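Putative type VI secretion protein (Escherichia coli, PDB 6SKI) acts as a phospholipase effector of the type VI secretion system that binds the VgrG spike and probably hydrolyses phospholipids in target cells. Local coordinates at residues D80-I85 with A404-R409; R345-R350 with T379-I384; K278-T283 with K463-G468. All blocks are in the same frame, centred on the assembly; numbering follows the deposited sequence.

Interaction 1: residues D80-I85 with A404-R409; sequences DFLKEI and AVFFER
Ile85 and Phe406 form the centre of this contact, where the last turns of helix 72-85 pack on one face of a three-stranded antiparallel sheet. Strand 398-409 is the middle strand of that sheet. The helix and strand segments run at 36° to each other, their axes 11.5 Å apart at the closest point. No hydrogen bond joins them, and the contact is apolar and buried.

Phe406 gives up the most surface. The methyl group Ile85 CG2 sits over one face of its ring, displaced toward the rim. It lies 3.8 Å from the ring centroid and 23° off the normal, a CH-pi contact. With chi1 of Ile85 at -42°, CG2 lies trans to the backbone N and CG1 trans to the carbonyl carbon, which turns both branches to the ring. While CG2 meets the CE2 and CZ side, Ile85 CD1 comes within 3.7 Å of Phe406 CD1. Leu82 reaches the same ring differently. Its side chain is roughly perpendicular to that of Phe406, and CD1 arrives at the edge, in the ring plane.

Phe81 serves the start of the strand segment, one turn earlier on the helix. Its neighbour there is Ala404, two residues before Phe406 on the same side of the sheet. Phe331 of strand 328-341 completes the cluster. Its ring meets Phe406 edge-to-face and also packs against Phe81. At Ala404 the ring edge of Phe81 does the touching: Phe81 CE2 is 3.9 Å from Ala404 CB and lies equally near Ala404 N.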
loop_
_atom_site.group_PDB
_atom_site.type_symbol
_atom_site.label_atom_id
_atom_site.label_comp_id
_atom_site.label_asym_id
_atom_site.label_seq_id
_atom_site.Cartn_x
_atom_site.Cartn_y
_atom_site.Cartn_z
ATOM N N ASP A 80 -10.819 -12.693 -27.835
ATOM C CA ASP A 80 -10.435 -12.595 -29.240
ATOM C C ASP A 80 -10.673 -11.190 -29.781
ATOM O O ASP A 80 -9.849 -10.658 -30.532
ATOM C CB ASP A 80 -11.216 -13.622 -30.055
ATOM C CG ASP A 80 -10.580 -14.994 -30.024
ATOM O OD1 ASP A 80 -9.596 -15.175 -29.279
ATOM O OD2 ASP A 80 -11.072 -15.895 -30.734
ATOM N N PHE A 81 -11.799 -10.580 -29.406
ATOM C CA PHE A 81 -12.102 -9.211 -29.801
ATOM C C PHE A 81 -11.006 -8.263 -29.339
ATOM O O PHE A 81 -10.465 -7.482 -30.132
ATOM C CB PHE A 81 -13.451 -8.815 -29.197
ATOM C CG PHE A 81 -14.101 -7.628 -29.844
ATOM C CD1 PHE A 81 -13.488 -6.941 -30.872
ATOM C CD2 PHE A 81 -15.335 -7.193 -29.402
ATOM C CE1 PHE A 81 -14.101 -5.854 -31.449
ATOM C CE2 PHE A 81 -15.948 -6.109 -29.976
ATOM C CZ PHE A 81 -15.330 -5.438 -30.996
ATOM N N LEU A 82 -10.646 -8.340 -28.058
ATOM C CA LEU A 82 -9.617 -7.450 -27.534
ATOM C C LEU A 82 -8.277 -7.700 -28.207
ATOM O O LEU A 82 -7.556 -6.751 -28.530
ATOM C CB LEU A 82 -9.495 -7.613 -26.022
ATOM C CG LEU A 82 -8.555 -6.623 -25.336
ATOM C CD1 LEU A 82 -9.145 -5.224 -25.340
ATOM C CD2 LEU A 82 -8.258 -7.082 -23.921
ATOM N N LYS A 83 -7.926 -8.968 -28.434
ATOM C CA LYS A 83 -6.668 -9.268 -29.106
ATOM C C LYS A 83 -6.645 -8.695 -30.516
ATOM O O LYS A 83 -5.599 -8.244 -30.994
ATOM C CB LYS A 83 -6.434 -10.776 -29.139
ATOM C CG LYS A 83 -5.368 -11.256 -28.176
ATOM C CD LYS A 83 -5.472 -12.754 -27.944
ATOM C CE LYS A 83 -4.590 -13.198 -26.790
ATOM N NZ LYS A 83 -5.253 -12.990 -25.474
ATOM N N GLU A 84 -7.791 -8.702 -31.198
ATOM C CA GLU A 84 -7.812 -8.231 -32.578
ATOM C C GLU A 84 -7.800 -6.708 -32.658
ATOM O O GLU A 84 -7.248 -6.146 -33.610
ATOM C CB GLU A 84 -9.005 -8.828 -33.323
ATOM C CG GLU A 84 -10.252 -7.980 -33.367
ATOM C CD GLU A 84 -11.313 -8.601 -34.243
ATOM O OE1 GLU A 84 -11.496 -9.832 -34.158
ATOM O OE2 GLU A 84 -11.960 -7.863 -35.015
ATOM N N ILE A 85 -8.408 -6.011 -31.690
ATOM C CA ILE A 85 -8.303 -4.552 -31.712
ATOM C C ILE A 85 -6.883 -4.104 -31.393
ATOM O O ILE A 85 -6.338 -3.216 -32.058
ATOM C CB ILE A 85 -9.314 -3.884 -30.764
ATOM C CG1 ILE A 85 -10.680 -4.547 -30.842
ATOM C CG2 ILE A 85 -9.437 -2.411 -31.094
ATOM C CD1 ILE A 85 -11.721 -3.822 -30.035
ATOM N N ALA A 404 -18.676 -3.522 -28.846
ATOM C CA ALA A 404 -18.250 -2.989 -27.560
ATOM C C ALA A 404 -17.908 -1.517 -27.718
ATOM O O ALA A 404 -17.836 -0.994 -28.828
ATOM C CB ALA A 404 -17.058 -3.764 -26.999
ATOM N N VAL A 405 -17.722 -0.840 -26.593
ATOM C CA VAL A 405 -17.245 0.539 -26.587
ATOM C C VAL A 405 -15.757 0.535 -26.268
ATOM O O VAL A 405 -15.339 0.023 -25.227
ATOM C CB VAL A 405 -18.024 1.397 -25.583
ATOM C CG1 VAL A 405 -17.595 2.843 -25.692
ATOM C CG2 VAL A 405 -19.499 1.267 -25.832
ATOM N N PHE A 406 -14.960 1.105 -27.162
ATOM C CA PHE A 406 -13.512 1.130 -27.039
ATOM C C PHE A 406 -13.022 2.553 -26.812
ATOM O O PHE A 406 -13.485 3.496 -27.461
ATOM C CB PHE A 406 -12.854 0.558 -28.292
ATOM C CG PHE A 406 -11.564 -0.154 -28.025
ATOM C CD1 PHE A 406 -11.539 -1.305 -27.263
ATOM C CD2 PHE A 406 -10.379 0.326 -28.539
ATOM C CE1 PHE A 406 -10.358 -1.963 -27.020
ATOM C CE2 PHE A 406 -9.193 -0.325 -28.294
ATOM C CZ PHE A 406 -9.185 -1.473 -27.536
ATOM N N PHE A 407 -12.087 2.696 -25.885
ATOM C CA PHE A 407 -11.389 3.945 -25.635
ATOM C C PHE A 407 -9.920 3.748 -25.972
ATOM O O PHE A 407 -9.287 2.812 -25.472
ATOM C CB PHE A 407 -11.549 4.380 -24.180
ATOM C CG PHE A 407 -10.938 5.713 -23.876
ATOM C CD1 PHE A 407 -11.374 6.850 -24.524
ATOM C CD2 PHE A 407 -9.928 5.826 -22.942
ATOM C CE1 PHE A 407 -10.815 8.071 -24.244
ATOM C CE2 PHE A 407 -9.367 7.046 -22.661
ATOM C CZ PHE A 407 -9.813 8.170 -23.313
ATOM N N GLU A 408 -9.388 4.616 -26.830
ATOM C CA GLU A 408 -7.987 4.567 -27.223
ATOM C C GLU A 408 -7.317 5.872 -26.829
ATOM O O GLU A 408 -7.684 6.938 -27.331
ATOM C CB GLU A 408 -7.838 4.331 -28.726
ATOM C CG GLU A 408 -8.279 2.964 -29.195
ATOM C CD GLU A 408 -9.091 3.021 -30.473
ATOM O OE1 GLU A 408 -8.508 2.822 -31.559
ATOM O OE2 GLU A 408 -10.314 3.268 -30.392
ATOM N N ARG A 409 -6.333 5.783 -25.945
ATOM C CA ARG A 409 -5.507 6.917 -25.569
ATOM C C ARG A 409 -4.068 6.441 -25.506
ATOM O O ARG A 409 -3.800 5.335 -25.039
ATOM C CB ARG A 409 -5.934 7.514 -24.226
ATOM C CG ARG A 409 -5.221 8.804 -23.888
ATOM C CD ARG A 409 -5.889 9.526 -22.741
ATOM N NE ARG A 409 -6.248 8.616 -21.664
ATOM C CZ ARG A 409 -6.393 8.987 -20.399
ATOM N NH1 ARG A 409 -6.210 10.252 -20.055
ATOM N NH2 ARG A 409 -6.720 8.093 -19.480
#

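Interaction 2: residues R345-R350 with T379-I384; sequences REMDTR and TKIRSI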
loop_
_atom_site.group_PDB
_atom_site.type_symbol
_atom_site.label_atom_id
_atom_site.label_comp_id
_atom_site.label_asym_id
_atom_site.label_seq_id
_atom_site.Cartn_x
_atom_site.Cartn_y
_atom_site.Cartn_z
ATOM N N ARG A 345 -26.851 -6.079 -41.555
ATOM C CA ARG A 345 -25.812 -5.073 -41.383
ATOM C C ARG A 345 -25.347 -5.062 -39.934
ATOM O O ARG A 345 -26.165 -5.123 -39.012
ATOM C CB ARG A 345 -26.332 -3.693 -41.775
ATOM C CG ARG A 345 -27.151 -3.673 -43.046
ATOM C CD ARG A 345 -27.735 -2.292 -43.304
ATOM N NE ARG A 345 -28.914 -2.337 -44.167
ATOM C CZ ARG A 345 -28.901 -2.680 -45.453
ATOM N NH1 ARG A 345 -30.033 -2.690 -46.144
ATOM N NH2 ARG A 345 -27.763 -2.999 -46.056
ATOM N N GLU A 346 -24.029 -4.989 -39.738
ATOM C CA GLU A 346 -23.477 -5.004 -38.387
ATOM C C GLU A 346 -24.008 -3.850 -37.548
ATOM O O GLU A 346 -24.150 -3.984 -36.328
ATOM C CB GLU A 346 -21.953 -4.950 -38.454
ATOM C CG GLU A 346 -21.314 -6.251 -38.886
ATOM C CD GLU A 346 -20.096 -6.025 -39.755
ATOM O OE1 GLU A 346 -19.628 -4.870 -39.832
ATOM O OE2 GLU A 346 -19.616 -6.996 -40.375
ATOM N N MET A 347 -24.319 -2.723 -38.180
ATOM C CA MET A 347 -24.826 -1.545 -37.495
ATOM C C MET A 347 -26.335 -1.582 -37.314
ATOM O O MET A 347 -26.917 -0.598 -36.848
ATOM C CB MET A 347 -24.426 -0.284 -38.261
ATOM C CG MET A 347 -22.930 -0.050 -38.313
ATOM S SD MET A 347 -22.500 1.696 -38.259
ATOM C CE MET A 347 -20.719 1.599 -38.393
ATOM N N ASP A 348 -26.976 -2.684 -37.680
ATOM C CA ASP A 348 -28.403 -2.887 -37.480
ATOM C C ASP A 348 -28.633 -4.077 -36.561
ATOM O O ASP A 348 -29.547 -4.879 -36.759
ATOM C CB ASP A 348 -29.119 -3.077 -38.813
ATOM C CG ASP A 348 -30.484 -2.425 -38.835
ATOM O OD1 ASP A 348 -31.374 -2.891 -38.093
ATOM O OD2 ASP A 348 -30.671 -1.447 -39.589
ATOM N N THR A 349 -27.792 -4.196 -35.542
ATOM C CA THR A 349 -27.765 -5.342 -34.652
ATOM C C THR A 349 -28.044 -4.871 -33.230
ATOM O O THR A 349 -27.796 -3.715 -32.881
ATOM C CB THR A 349 -26.405 -6.052 -34.742
ATOM O OG1 THR A 349 -26.162 -6.431 -36.100
ATOM C CG2 THR A 349 -26.382 -7.305 -33.906
ATOM N N ARG A 350 -28.580 -5.777 -32.409
ATOM C CA ARG A 350 -28.869 -5.432 -31.021
ATOM C C ARG A 350 -27.599 -5.058 -30.271
ATOM O O ARG A 350 -27.599 -4.123 -29.461
ATOM C CB ARG A 350 -29.568 -6.599 -30.324
ATOM C CG ARG A 350 -29.964 -6.308 -28.888
ATOM C CD ARG A 350 -30.298 -7.582 -28.132
ATOM N NE ARG A 350 -29.232 -8.576 -28.219
ATOM C CZ ARG A 350 -28.186 -8.620 -27.400
ATOM N NH1 ARG A 350 -28.061 -7.722 -26.432
ATOM N NH2 ARG A 350 -27.263 -9.560 -27.548
ATOM N N THR A 379 -17.370 2.856 -30.960
ATOM C CA THR A 379 -17.957 1.529 -30.838
ATOM C C THR A 379 -17.276 0.623 -31.851
ATOM O O THR A 379 -17.302 0.899 -33.055
ATOM C CB THR A 379 -19.468 1.538 -31.066
ATOM O OG1 THR A 379 -19.736 1.426 -32.467
ATOM C CG2 THR A 379 -20.090 2.802 -30.531
ATOM N N LYS A 380 -16.665 -0.447 -31.363
ATOM C CA LYS A 380 -15.927 -1.379 -32.196
ATOM C C LYS A 380 -16.777 -2.612 -32.454
ATOM O O LYS A 380 -17.403 -3.152 -31.530
ATOM C CB LYS A 380 -14.603 -1.766 -31.541
ATOM C CG LYS A 380 -13.610 -0.627 -31.494
ATOM C CD LYS A 380 -12.533 -0.783 -32.538
ATOM C CE LYS A 380 -11.603 0.409 -32.540
ATOM N NZ LYS A 380 -11.301 0.872 -33.919
ATOM N N ILE A 381 -16.799 -3.039 -33.714
ATOM C CA ILE A 381 -17.609 -4.156 -34.179
ATOM C C ILE A 381 -16.680 -5.276 -34.623
ATOM O O ILE A 381 -15.699 -5.036 -35.335
ATOM C CB ILE A 381 -18.537 -3.741 -35.331
ATOM C CG1 ILE A 381 -19.310 -2.476 -34.975
ATOM C CG2 ILE A 381 -19.500 -4.863 -35.662
ATOM C CD1 ILE A 381 -20.158 -1.963 -36.107
ATOM N N ARG A 382 -16.991 -6.492 -34.196
ATOM C CA ARG A 382 -16.342 -7.707 -34.654
ATOM C C ARG A 382 -17.380 -8.542 -35.388
ATOM O O ARG A 382 -18.503 -8.692 -34.909
ATOM C CB ARG A 382 -15.772 -8.491 -33.474
ATOM C CG ARG A 382 -14.915 -9.672 -33.848
ATOM C CD ARG A 382 -14.152 -10.160 -32.639
ATOM N NE ARG A 382 -13.643 -11.515 -32.811
ATOM C CZ ARG A 382 -14.270 -12.601 -32.379
ATOM N NH1 ARG A 382 -15.433 -12.490 -31.757
ATOM N NH2 ARG A 382 -13.737 -13.798 -32.571
ATOM N N SER A 383 -17.020 -9.059 -36.556
ATOM C CA SER A 383 -17.887 -9.965 -37.296
ATOM C C SER A 383 -17.075 -11.174 -37.729
ATOM O O SER A 383 -16.093 -11.033 -38.463
ATOM C CB SER A 383 -18.508 -9.271 -38.506
ATOM O OG SER A 383 -17.541 -8.512 -39.209
ATOM N N ILE A 384 -17.479 -12.354 -37.271
ATOM C CA ILE A 384 -16.874 -13.600 -37.719
ATOM C C ILE A 384 -17.963 -14.475 -38.324
ATOM O O ILE A 384 -19.153 -14.219 -38.165
ATOM C CB ILE A 384 -16.133 -14.339 -36.589
ATOM C CG1 ILE A 384 -17.061 -14.582 -35.403
ATOM C CG2 ILE A 384 -14.912 -13.557 -36.154
ATOM C CD1 ILE A 384 -16.591 -15.688 -34.493
#
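Glu346 and Ser383 join the loop before helix 350-362 to strand 376-386, an outer strand of the three-stranded antiparallel sheet. The contact lies at the protein surface.

Apolar contacts centre on Ile381, which gives up the most area. Its two branches meet different residues. Ile381 CG2 touches the aliphatic part of Glu346, 3.7 Å from Glu346 CB and only slightly farther from CG. Ile381 CD1 meets Met347 CG at 4.0 Å, the two side chains running almost square to each other. Glu346 therefore packs with its stem and bonds with its carboxylate.

Within the loop, one backbone bond from Asp348 N to Arg345 O, 2.9 Å long, closes a turn that carries Glu346 and Met347. Thr349 follows at the N-cap position of helix 350-362, though its side chain makes no capping bond.

The polar part is a single hydrogen bond across the contact, to Glu346 OE2. Lys399 of the neighbouring strand makes a further, long and weak ion pair with Glu346 OE2. Ser383 holds its hydroxyl between its backbone N and carbonyl carbon (chi1 45°). From there Ser383 OG donates to Glu346 OE2 over 2.8 Å, approaching from above the carboxylate, 60° out of its plane.

Interaction 3: residues K278-T283 with K463-G468; sequences KVFQIT and KAVRLG
Arg466 runs across the Phe280 ring, its aliphatic carbons against the CD1-CE1 side. From CB the chain leaves helix 452-466 toward strand 278-284. The first atom to touch is Arg466 CG, 3.7 Å from Phe280 CD1 and close to CE1 as well. Next comes Arg466 CD, 4.0 Å from the same Phe280 CD1. The bend at chi3 (-49°) then brings the guanidinium over the ring face. Arg466 NE follows the bend and is hydrogen-bonded outside the two segments.

Arg466 CZ stands 5.4 Å from the centroid of the Phe280 ring and 17° off its normal. This is a long cation-pi approach, too distant to count for much. Arg466 NH1 is over the ring face, nearer the ring's border than its centre. The two planes are 72° apart, so the guanidinium does not stack on the ring; it turns an edge toward Phe280 CZ.

Phe280 belongs to an inner strand of the mixed sheet, flanked by parallel strands 237-243 and 303-306, consistent with the alpha/beta hydrolase clan to which the family belongs. Helices 452-466 and 416-431 both pack against this residue. Val465 adds a second touch: its CG2 meets the edge of the ring in plane, 3.4 Å from Phe280 CE1. Leu304 of strand 303-306 touches both Phe280 and Val465. Just beyond, Gly468 ends the helix in a Schellman motif, with positive phi.

The tip of Arg466 is held mainly by acids of helix 416-431. Arg466 NH2 makes salt bridges with Glu430 and Asp426, and Lys463 NZ, in plane at the guanidinium edge, also pairs with Asp426.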
loop_
_atom_site.group_PDB
_atom_site.type_symbol
_atom_site.label_atom_id
_atom_site.label_comp_id
_atom_site.label_asym_id
_atom_site.label_seq_id
_atom_site.Cartn_x
_atom_site.Cartn_y
_atom_site.Cartn_z
ATOM N N LYS A 278 -1.756 13.642 13.787
ATOM C CA LYS A 278 -2.267 14.163 12.528
ATOM C C LYS A 278 -2.488 13.005 11.569
ATOM O O LYS A 278 -1.644 12.113 11.457
ATOM C CB LYS A 278 -1.305 15.176 11.907
ATOM C CG LYS A 278 -1.015 16.385 12.776
ATOM C CD LYS A 278 -2.253 17.226 12.987
ATOM C CE LYS A 278 -1.891 18.662 13.302
ATOM N NZ LYS A 278 -0.743 19.125 12.478
ATOM N N VAL A 279 -3.630 13.013 10.891
ATOM C CA VAL A 279 -3.962 12.013 9.884
ATOM C C VAL A 279 -4.382 12.745 8.620
ATOM O O VAL A 279 -5.145 13.714 8.687
ATOM C CB VAL A 279 -5.079 11.063 10.356
ATOM C CG1 VAL A 279 -5.416 10.055 9.276
ATOM C CG2 VAL A 279 -4.674 10.356 11.634
ATOM N N PHE A 280 -3.872 12.299 7.476
ATOM C CA PHE A 280 -4.234 12.877 6.190
ATOM C C PHE A 280 -4.410 11.768 5.170
ATOM O O PHE A 280 -3.548 10.895 5.045
ATOM C CB PHE A 280 -3.169 13.859 5.703
ATOM C CG PHE A 280 -3.548 14.591 4.452
ATOM C CD1 PHE A 280 -4.574 15.514 4.458
ATOM C CD2 PHE A 280 -2.883 14.348 3.265
ATOM C CE1 PHE A 280 -4.920 16.183 3.310
ATOM C CE2 PHE A 280 -3.226 15.020 2.119
ATOM C CZ PHE A 280 -4.248 15.936 2.142
ATOM N N GLN A 281 -5.526 11.796 4.449
ATOM C CA GLN A 281 -5.745 10.902 3.326
ATOM C C GLN A 281 -6.000 11.697 2.059
ATOM O O GLN A 281 -6.733 12.689 2.071
ATOM C CB GLN A 281 -6.922 9.960 3.552
ATOM C CG GLN A 281 -6.915 8.799 2.584
ATOM C CD GLN A 281 -7.988 7.783 2.859
ATOM O OE1 GLN A 281 -9.090 8.124 3.272
ATOM N NE2 GLN A 281 -7.677 6.523 2.616
ATOM N N ILE A 282 -5.392 11.252 0.969
ATOM C CA ILE A 282 -5.764 11.682 -0.368
ATOM C C ILE A 282 -6.665 10.606 -0.951
ATOM O O ILE A 282 -6.549 9.432 -0.586
ATOM C CB ILE A 282 -4.533 11.934 -1.251
ATOM C CG1 ILE A 282 -3.487 12.726 -0.472
ATOM C CG2 ILE A 282 -4.926 12.720 -2.481
ATOM C CD1 ILE A 282 -2.220 12.984 -1.236
ATOM N N THR A 283 -7.612 11.007 -1.785
ATOM C CA THR A 283 -8.600 10.094 -2.335
ATOM C C THR A 283 -8.674 10.292 -3.840
ATOM O O THR A 283 -8.585 11.420 -4.328
ATOM C CB THR A 283 -9.969 10.329 -1.671
ATOM O OG1 THR A 283 -10.009 9.649 -0.412
ATOM C CG2 THR A 283 -11.112 9.843 -2.547
ATOM N N LYS A 463 -4.234 22.028 2.359
ATOM C CA LYS A 463 -4.266 22.896 3.526
ATOM C C LYS A 463 -5.700 23.175 3.939
ATOM O O LYS A 463 -6.040 23.101 5.125
ATOM C CB LYS A 463 -3.527 24.200 3.235
ATOM C CG LYS A 463 -2.048 24.021 2.977
ATOM C CD LYS A 463 -1.385 25.338 2.626
ATOM C CE LYS A 463 0.080 25.141 2.282
ATOM N NZ LYS A 463 0.829 24.454 3.368
ATOM N N ALA A 464 -6.573 23.413 2.959
ATOM C CA ALA A 464 -7.957 23.729 3.277
ATOM C C ALA A 464 -8.621 22.575 4.012
ATOM O O ALA A 464 -9.349 22.787 4.986
ATOM C CB ALA A 464 -8.724 24.076 2.004
ATOM N N VAL A 465 -8.378 21.340 3.568
ATOM C CA VAL A 465 -8.995 20.213 4.257
ATOM C C VAL A 465 -8.310 19.976 5.595
ATOM O O VAL A 465 -8.915 19.446 6.534
ATOM C CB VAL A 465 -9.000 18.958 3.364
ATOM C CG1 VAL A 465 -9.379 19.332 1.946
ATOM C CG2 VAL A 465 -7.673 18.245 3.398
ATOM N N ARG A 466 -7.038 20.368 5.709
ATOM C CA ARG A 466 -6.334 20.193 6.974
ATOM C C ARG A 466 -6.724 21.273 7.973
ATOM O O ARG A 466 -6.779 21.020 9.181
ATOM C CB ARG A 466 -4.829 20.169 6.736
ATOM C CG ARG A 466 -4.362 18.871 6.108
ATOM C CD ARG A 466 -2.867 18.691 6.211
ATOM N NE ARG A 466 -2.148 19.880 5.782
ATOM C CZ ARG A 466 -1.685 20.058 4.551
ATOM N NH1 ARG A 466 -1.876 19.125 3.632
ATOM N NH2 ARG A 466 -1.038 21.168 4.238
ATOM N N LEU A 467 -7.005 22.479 7.489
ATOM C CA LEU A 467 -7.501 23.563 8.323
ATOM C C LEU A 467 -8.989 23.447 8.605
ATOM O O LEU A 467 -9.562 24.359 9.207
ATOM C CB LEU A 467 -7.211 24.909 7.659
ATOM C CG LEU A 467 -5.787 25.448 7.768
ATOM C CD1 LEU A 467 -5.734 26.893 7.305
ATOM C CD2 LEU A 467 -5.283 25.325 9.191
ATOM N N GLY A 468 -9.625 22.361 8.176
ATOM C CA GLY A 468 -11.039 22.155 8.401
ATOM C C GLY A 468 -11.952 22.839 7.412
ATOM O O GLY A 468 -13.167 22.611 7.456
#

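In the fold
Interactions 1 and 2 are neighbours, their centres 13 Å apart. Both use the three-stranded antiparallel sheet, through adjacent strands 398-409 and 376-386. A probable hydrogen bond from Lys380 N to Ala404 O and a salt bridge between Glu84 and Arg382 connect them. Interaction 3 joins a strand of the larger mixed sheet to the end of helix 452-466, its centre 39 Å from that of interaction 1 and 49 Å from that of interaction 2. The segments come in the order 80-85, 278-283, 345-350, 379-384, 404-409, 463-468. Interaction 2 is nested within both others; 1 and 3 cross. After the smaller sheet the chain returns as helices 416-431 and 452-466 beside the main sheet.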